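Local coordinates for HK97 Family Phage Portal Protein (Corynebacterium diphtheriae, PDB 3KDR) that probably forms the ring-shaped portal of an HK97-family phage or prophage, the channel through which DNA enters and leaves the capsid, at the interface of chains A and B. Residues are numbered along the deposited sequence; one frame, centred on the assembly and turned at random. Chains: chain A/B, HK97 Family Phage Portal Protein.

The interface of chains A and B. Residues chain A 136, 139, 214, 217-218, 221; chain B 18, 144, 215.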
# COMPACT_ATOMS: atom_id res chain seq x y z
N THR A 136 -17.73 -3.42 31.03
CA THR A 136 -16.76 -3.77 30.01
C THR A 136 -16.48 -5.25 30.06
O THR A 136 -16.38 -5.90 29.04
CB THR A 136 -15.45 -3.02 30.22
OG1 THR A 136 -15.78 -1.77 30.76
CG2 THR A 136 -14.78 -2.72 28.96
N ASP A 139 -19.49 -6.90 28.56
CA ASP A 139 -19.38 -6.73 27.12
C ASP A 139 -18.29 -7.57 26.48
O ASP A 139 -18.51 -8.20 25.46
CB ASP A 139 -19.20 -5.27 26.76
CG ASP A 139 -18.91 -5.07 25.26
OD1 ASP A 139 -19.74 -5.54 24.41
OD2 ASP A 139 -17.85 -4.43 24.93
N GLY A 214 -15.20 -5.15 17.22
CA GLY A 214 -15.61 -5.04 18.58
C GLY A 214 -14.81 -5.90 19.52
O GLY A 214 -14.61 -5.54 20.67
N ALA A 217 -11.69 -3.99 20.14
CA ALA A 217 -12.07 -2.84 20.91
C ALA A 217 -12.29 -3.21 22.35
O ALA A 217 -12.00 -2.46 23.25
CB ALA A 217 -13.31 -2.29 20.36
N ALA A 218 -12.86 -4.38 22.57
CA ALA A 218 -13.18 -4.83 23.93
C ALA A 218 -11.89 -4.99 24.69
O ALA A 218 -11.77 -4.57 25.82
CB ALA A 218 -13.96 -6.14 23.92
N ASP A 221 -10.37 -1.85 25.68
CA ASP A 221 -11.11 -1.30 26.79
C ASP A 221 -10.68 -1.94 28.07
O ASP A 221 -10.57 -1.25 29.09
CB ASP A 221 -12.61 -1.39 26.56
CG ASP A 221 -13.18 -0.11 25.84
OD1 ASP A 221 -12.53 0.96 25.96
OD2 ASP A 221 -14.27 -0.14 25.22
N PRO B 18 -14.06 2.93 30.14
CA PRO B 18 -12.66 2.63 30.37
C PRO B 18 -11.71 3.73 30.00
O PRO B 18 -10.79 3.93 30.66
CB PRO B 18 -12.46 1.38 29.54
CG PRO B 18 -13.76 0.67 29.76
CD PRO B 18 -14.81 1.71 29.84
N VAL B 144 -21.02 1.99 22.99
CA VAL B 144 -20.66 0.62 23.24
C VAL B 144 -21.93 -0.16 23.47
O VAL B 144 -22.03 -1.31 23.13
CB VAL B 144 -19.70 0.49 24.43
CG1 VAL B 144 -19.39 -0.97 24.72
CG2 VAL B 144 -18.42 1.22 24.11
N ARG B 215 -16.73 4.57 17.72
CA ARG B 215 -16.16 4.15 18.97
C ARG B 215 -14.80 4.75 19.24
O ARG B 215 -14.52 5.12 20.34
CB ARG B 215 -16.03 2.64 19.04
CG ARG B 215 -16.14 2.15 20.47
CD ARG B 215 -16.25 0.68 20.51
NE ARG B 215 -15.91 0.13 21.79
CZ ARG B 215 -16.17 -1.13 22.12
NH1 ARG B 215 -16.81 -1.92 21.27
NH2 ARG B 215 -15.80 -1.60 23.29
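Helices 134-152 and 208-226 of chain A meet the same two helices of chain B, together with the N-terminal end of B helix 18-33. The protein belongs to the phage portal family, whose members assemble as rings. The deposited assembly holds twelve copies, and this patch, where different residues face each other, probably joins ring neighbours. B:Arg215 is the centre of the contact. Its CG lies anti to the backbone N (chi1 -151°), and the chain runs extended to NE, so the guanidinium reaches across to chain A. B:Arg215 NH2 meets A:Asp221 tip to tip and donates a nearly straight hydrogen bond (171° at H) of 2.9 Å to carboxylate oxygen OD2. That oxygen lies in the guanidinium plane and uses its anti lone pair, while the two planes are turned 34° apart. A:Asp139 OD2 adds a looser salt bridge, 3.9 Å from B:Arg215 NH2. Two carboxylates thus approach NH2 and would balance the positive charge. The methyl CB of A:Ala217 sits over the centre of one guanidinium face, 3.6 Å from CZ of B:Arg215. B:Val144 CG2, from the same chain as the arginine, covers the opposite face toward its rim. The other branch of B:Val144, CG1, crosses obliquely to A:Asp139, 3.8 Å from its OD2. The B:Pro18 ring meets A:Thr136 tip to tip, its CG 3.6 Å from methyl CG2. The same ring crosses A:Asp221 at about a right angle and packs on its CB.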